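Local coordinates for protein dihydroxyacetone kinase (Citrobacter freundii, PDB 1UN8) that phosphorylates dihydroxyacetone with ATP and a divalent metal ion, working as a homodimer in the oxidative route of glycerol fermentation, at residues Cys104-Leu116 against His148-Ala162. Residues are numbered along the deposited sequence; the frame is centred on the assembly and turned at random.
Sequences CLLIVKNYTGDRL and HPRGIAGTILVHKIA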
loop_
_atom_site.group_PDB
_atom_site.type_symbol
_atom_site.label_atom_id
_atom_site.label_comp_id
_atom_site.label_asym_id
_atom_site.label_seq_id
_atom_site.Cartn_x
_atom_site.Cartn_y
_atom_site.Cartn_z
ATOM N N CYS A 104 25.818 -19.727 -9.895
ATOM C CA CYS A 104 24.779 -18.863 -9.346
ATOM C C CYS A 104 25.045 -18.451 -7.908
ATOM O O CYS A 104 25.680 -19.176 -7.131
ATOM C CB CYS A 104 23.421 -19.552 -9.392
ATOM S SG CYS A 104 23.272 -20.878 -8.191
ATOM N N LEU A 105 24.539 -17.271 -7.571
ATOM C CA LEU A 105 24.659 -16.717 -6.235
ATOM C C LEU A 105 23.287 -16.766 -5.565
ATOM O O LEU A 105 22.313 -16.202 -6.080
ATOM C CB LEU A 105 25.136 -15.269 -6.309
ATOM C CG LEU A 105 24.914 -14.467 -5.030
ATOM C CD1 LEU A 105 25.724 -15.109 -3.911
ATOM C CD2 LEU A 105 25.312 -13.006 -5.230
ATOM N N LEU A 106 23.196 -17.472 -4.444
ATOM C CA LEU A 106 21.938 -17.534 -3.706
ATOM C C LEU A 106 21.977 -16.364 -2.705
ATOM O O LEU A 106 22.940 -16.221 -1.946
ATOM C CB LEU A 106 21.814 -18.859 -2.948
ATOM C CG LEU A 106 21.857 -20.172 -3.743
ATOM C CD1 LEU A 106 21.736 -21.351 -2.780
ATOM C CD2 LEU A 106 20.754 -20.211 -4.789
ATOM N N ILE A 107 20.963 -15.501 -2.732
ATOM C CA ILE A 107 20.895 -14.391 -1.794
ATOM C C ILE A 107 19.797 -14.776 -0.789
ATOM O O ILE A 107 18.602 -14.829 -1.135
ATOM C CB ILE A 107 20.517 -13.081 -2.496
ATOM C CG1 ILE A 107 21.537 -12.777 -3.607
ATOM C CG2 ILE A 107 20.451 -11.933 -1.453
ATOM C CD1 ILE A 107 22.258 -11.465 -3.466
ATOM N N VAL A 108 20.196 -15.047 0.451
ATOM C CA VAL A 108 19.245 -15.468 1.475
ATOM C C VAL A 108 19.098 -14.546 2.686
ATOM O O VAL A 108 20.088 -14.157 3.302
ATOM C CB VAL A 108 19.614 -16.871 1.985
ATOM C CG1 VAL A 108 18.640 -17.320 3.057
ATOM C CG2 VAL A 108 19.604 -17.843 0.824
ATOM N N LYS A 109 17.852 -14.216 3.030
ATOM C CA LYS A 109 17.574 -13.369 4.194
ATOM C C LYS A 109 17.893 -14.215 5.427
ATOM O O LYS A 109 17.666 -15.422 5.429
ATOM C CB LYS A 109 16.108 -12.908 4.191
ATOM C CG LYS A 109 15.767 -11.981 3.022
ATOM C CD LYS A 109 14.383 -11.323 3.156
ATOM C CE LYS A 109 13.252 -12.341 3.277
ATOM N NZ LYS A 109 13.238 -13.342 2.182
ATOM N N ASN A 110 18.431 -13.591 6.467
ATOM C CA ASN A 110 18.826 -14.328 7.666
ATOM C C ASN A 110 17.706 -14.967 8.485
ATOM O O ASN A 110 17.180 -14.363 9.411
ATOM C CB ASN A 110 19.661 -13.426 8.578
ATOM C CG ASN A 110 20.655 -14.207 9.420
ATOM O OD1 ASN A 110 20.597 -15.435 9.486
ATOM N ND2 ASN A 110 21.576 -13.492 10.073
ATOM N N TYR A 111 17.343 -16.190 8.130
ATOM C CA TYR A 111 16.327 -16.946 8.853
ATOM C C TYR A 111 16.708 -18.418 8.721
ATOM O O TYR A 111 17.004 -18.891 7.621
ATOM C CB TYR A 111 14.928 -16.582 8.348
ATOM C CG TYR A 111 14.602 -15.110 8.457
ATOM C CD1 TYR A 111 14.671 -14.283 7.344
ATOM C CD2 TYR A 111 14.226 -14.546 9.666
ATOM C CE1 TYR A 111 14.374 -12.935 7.434
ATOM C CE2 TYR A 111 13.926 -13.201 9.767
ATOM C CZ TYR A 111 14.002 -12.400 8.648
ATOM O OH TYR A 111 13.705 -11.061 8.745
ATOM N N THR A 112 16.714 -19.132 9.843
ATOM C CA THR A 112 17.076 -20.546 9.861
ATOM C C THR A 112 16.480 -21.366 8.721
ATOM O O THR A 112 17.199 -22.034 7.986
ATOM C CB THR A 112 16.660 -21.198 11.179
ATOM O OG1 THR A 112 17.230 -20.459 12.258
ATOM C CG2 THR A 112 17.161 -22.641 11.246
ATOM N N GLY A 113 15.162 -21.325 8.590
ATOM C CA GLY A 113 14.501 -22.084 7.541
ATOM C C GLY A 113 15.120 -21.888 6.166
ATOM O O GLY A 113 15.374 -22.851 5.451
ATOM N N ASP A 114 15.368 -20.642 5.789
ATOM C CA ASP A 114 15.958 -20.364 4.492
ATOM C C ASP A 114 17.420 -20.772 4.416
ATOM O O ASP A 114 17.860 -21.330 3.413
ATOM C CB ASP A 114 15.829 -18.884 4.148
ATOM C CG ASP A 114 14.404 -18.472 3.916
ATOM O OD1 ASP A 114 13.566 -19.385 3.742
ATOM O OD2 ASP A 114 14.122 -17.250 3.905
ATOM N N ARG A 115 18.169 -20.491 5.475
ATOM C CA ARG A 115 19.580 -20.831 5.515
ATOM C C ARG A 115 19.768 -22.334 5.390
ATOM O O ARG A 115 20.602 -22.802 4.620
ATOM C CB ARG A 115 20.199 -20.328 6.821
ATOM C CG ARG A 115 20.196 -18.809 6.938
ATOM C CD ARG A 115 20.740 -18.324 8.267
ATOM N NE ARG A 115 22.002 -18.959 8.636
ATOM C CZ ARG A 115 22.959 -18.353 9.332
ATOM N NH1 ARG A 115 22.807 -17.095 9.732
ATOM N NH2 ARG A 115 24.070 -19.001 9.637
ATOM N N LEU A 116 18.985 -23.094 6.139
ATOM C CA LEU A 116 19.096 -24.538 6.089
ATOM C C LEU A 116 18.599 -25.130 4.770
ATOM O O LEU A 116 19.210 -26.049 4.234
ATOM C CB LEU A 116 18.332 -25.172 7.252
ATOM C CG LEU A 116 18.838 -24.828 8.651
ATOM C CD1 LEU A 116 18.068 -25.639 9.675
ATOM C CD2 LEU A 116 20.326 -25.124 8.758
ATOM N N HIS A 148 22.439 -13.197 15.128
ATOM C CA HIS A 148 22.023 -13.299 13.736
ATOM C C HIS A 148 20.998 -12.245 13.338
ATOM O O HIS A 148 19.794 -12.488 13.414
ATOM C CB HIS A 148 21.446 -14.687 13.486
ATOM C CG HIS A 148 22.370 -15.794 13.883
ATOM N ND1 HIS A 148 23.567 -16.029 13.240
ATOM C CD2 HIS A 148 22.286 -16.713 14.872
ATOM C CE1 HIS A 148 24.179 -17.048 13.819
ATOM N NE2 HIS A 148 23.422 -17.480 14.812
ATOM N N PRO A 149 21.465 -11.062 12.897
ATOM C CA PRO A 149 20.571 -9.972 12.486
ATOM C C PRO A 149 19.594 -10.459 11.426
ATOM O O PRO A 149 19.975 -11.109 10.457
ATOM C CB PRO A 149 21.528 -8.918 11.929
ATOM C CG PRO A 149 22.799 -9.183 12.675
ATOM C CD PRO A 149 22.874 -10.687 12.690
ATOM N N ARG A 150 18.326 -10.143 11.610
ATOM C CA ARG A 150 17.325 -10.560 10.653
ATOM C C ARG A 150 17.543 -9.830 9.343
ATOM O O ARG A 150 18.058 -8.716 9.322
ATOM C CB ARG A 150 15.929 -10.236 11.171
ATOM C CG ARG A 150 15.537 -10.974 12.418
ATOM C CD ARG A 150 14.425 -10.231 13.134
ATOM N NE ARG A 150 13.982 -10.931 14.333
ATOM C CZ ARG A 150 13.135 -10.425 15.218
ATOM N NH1 ARG A 150 12.636 -9.205 15.042
ATOM N NH2 ARG A 150 12.786 -11.138 16.279
ATOM N N GLY A 151 17.152 -10.480 8.252
ATOM C CA GLY A 151 17.266 -9.873 6.943
ATOM C C GLY A 151 15.904 -9.310 6.569
ATOM O O GLY A 151 14.906 -10.034 6.557
ATOM N N ILE A 152 15.868 -8.013 6.271
ATOM C CA ILE A 152 14.631 -7.349 5.898
ATOM C C ILE A 152 14.764 -6.529 4.599
ATOM O O ILE A 152 15.526 -6.887 3.719
ATOM C CB ILE A 152 14.139 -6.465 7.079
ATOM C CG1 ILE A 152 15.190 -5.386 7.394
ATOM C CG2 ILE A 152 13.864 -7.365 8.318
ATOM C CD1 ILE A 152 15.353 -5.102 8.862
ATOM N N ALA A 153 14.049 -5.417 4.501
ATOM C CA ALA A 153 14.038 -4.591 3.298
ATOM C C ALA A 153 15.354 -4.385 2.546
ATOM O O ALA A 153 15.393 -4.491 1.322
ATOM C CB ALA A 153 13.411 -3.241 3.609
ATOM N N GLY A 154 16.426 -4.091 3.275
ATOM C CA GLY A 154 17.708 -3.856 2.638
ATOM C C GLY A 154 18.138 -4.949 1.677
ATOM O O GLY A 154 18.909 -4.710 0.754
ATOM N N THR A 155 17.639 -6.157 1.896
ATOM C CA THR A 155 17.995 -7.274 1.046
ATOM C C THR A 155 17.900 -6.925 -0.438
ATOM O O THR A 155 18.781 -7.274 -1.212
ATOM C CB THR A 155 17.086 -8.501 1.313
ATOM O OG1 THR A 155 17.228 -8.932 2.678
ATOM C CG2 THR A 155 17.450 -9.644 0.368
ATOM N N ILE A 156 16.846 -6.232 -0.842
ATOM C CA ILE A 156 16.708 -5.913 -2.249
ATOM C C ILE A 156 17.801 -4.976 -2.740
ATOM O O ILE A 156 18.121 -4.963 -3.926
ATOM C CB ILE A 156 15.322 -5.309 -2.582
ATOM C CG1 ILE A 156 15.132 -3.996 -1.830
ATOM C CG2 ILE A 156 14.222 -6.335 -2.294
ATOM C CD1 ILE A 156 14.442 -2.919 -2.674
ATOM N N LEU A 157 18.374 -4.174 -1.851
ATOM C CA LEU A 157 19.445 -3.300 -2.294
ATOM C C LEU A 157 20.614 -4.205 -2.646
ATOM O O LEU A 157 21.442 -3.870 -3.496
ATOM C CB LEU A 157 19.848 -2.318 -1.201
ATOM C CG LEU A 157 18.778 -1.297 -0.817
ATOM C CD1 LEU A 157 19.379 -0.335 0.201
ATOM C CD2 LEU A 157 18.275 -0.554 -2.048
ATOM N N VAL A 158 20.669 -5.367 -1.998
ATOM C CA VAL A 158 21.727 -6.324 -2.266
ATOM C C VAL A 158 21.456 -6.960 -3.629
ATOM O O VAL A 158 22.380 -7.182 -4.414
ATOM C CB VAL A 158 21.798 -7.409 -1.167
ATOM C CG1 VAL A 158 22.804 -8.479 -1.547
ATOM C CG2 VAL A 158 22.211 -6.772 0.153
ATOM N N HIS A 159 20.189 -7.241 -3.920
ATOM C CA HIS A 159 19.841 -7.827 -5.213
ATOM C C HIS A 159 20.312 -6.875 -6.315
ATOM O O HIS A 159 20.887 -7.293 -7.310
ATOM C CB HIS A 159 18.321 -8.011 -5.360
ATOM C CG HIS A 159 17.745 -9.115 -4.527
ATOM N ND1 HIS A 159 18.526 -10.050 -3.882
ATOM C CD2 HIS A 159 16.459 -9.476 -4.299
ATOM C CE1 HIS A 159 17.745 -10.942 -3.294
ATOM N NE2 HIS A 159 16.488 -10.617 -3.535
ATOM N N LYS A 160 20.061 -5.589 -6.109
ATOM C CA LYS A 160 20.409 -4.554 -7.073
ATOM C C LYS A 160 21.883 -4.569 -7.459
ATOM O O LYS A 160 22.232 -4.526 -8.638
ATOM C CB LYS A 160 20.050 -3.176 -6.507
ATOM C CG LYS A 160 19.964 -2.072 -7.554
ATOM C CD LYS A 160 18.948 -2.434 -8.639
ATOM C CE LYS A 160 18.795 -1.313 -9.656
ATOM N NZ LYS A 160 20.054 -1.045 -10.408
ATOM N N ILE A 161 22.748 -4.605 -6.454
ATOM C CA ILE A 161 24.184 -4.623 -6.688
ATOM C C ILE A 161 24.619 -5.939 -7.329
ATOM O O ILE A 161 25.381 -5.942 -8.302
ATOM C CB ILE A 161 24.939 -4.383 -5.362
ATOM C CG1 ILE A 161 25.023 -2.877 -5.100
ATOM C CG2 ILE A 161 26.299 -5.049 -5.397
ATOM C CD1 ILE A 161 26.236 -2.227 -5.732
ATOM N N ALA A 162 24.138 -7.051 -6.790
ATOM C CA ALA A 162 24.484 -8.344 -7.344
ATOM C C ALA A 162 24.070 -8.394 -8.816
ATOM O O ALA A 162 24.828 -8.849 -9.677
ATOM C CB ALA A 162 23.780 -9.442 -6.566
HETATM O O HOH W 1 24.260 -14.474 11.105
HETATM O O HOH W 2 17.464 -14.495 12.465
#
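Y111 reaches across the loop 148-152 and gives its phenol OH to the carbonyl oxygen of G151, OH to O 2.7 Å. The donor stands above the carbonyl plane, about 50° out of it, while that same oxygen lies at the ring's edge near CE1. CB and CG of R150 lie near OH and CE2 of the phenol, and its guanidinium goes on to P223. With no CB, G151 lets the two backbones come close here, CA of G151 lying 4.5 Å from CA of K109.

N110 turns its amide toward the same loop, CG anti to the backbone N (chi1 -151°). ND2 makes a weak, bent bond to O of P149 (2.9 Å), and OD1, which lies almost in the guanidinium plane of R115, accepts a nearly straight bond from NH1. A water joins ND2, R115 NH1 and ND1 of H148, whose ring stands nearly perpendicular to the guanidinium. R115 also bonds to Y467 O of the second subunit, which carries this network to the dimer partner.

Along the strand and the helix the contact turns apolar. I107 spreads its two branches over helix 155-162: CD1 meets CG1 of V158 (3.6 Å) and CB of A162, while CG2 lies at the edge of the H159 ring, 3.4 Å from CE1. Small A162 also leaves room for L105. The methylenes of K109 cross T155 at about a right angle, CG 3.4 Å from OG1, and its amine bends away to H65.

Strand 104-109, between strands 52-59 and 132-137 in a six-stranded mixed sheet of the DhaK domain, thus has helix 155-167 packed nearly antiparallel (168°) on one face; K109 at the strand's C-terminal end and D114 in the helix that follows both bind substrate, and Y111 meets catalytic H220 edge-to-face.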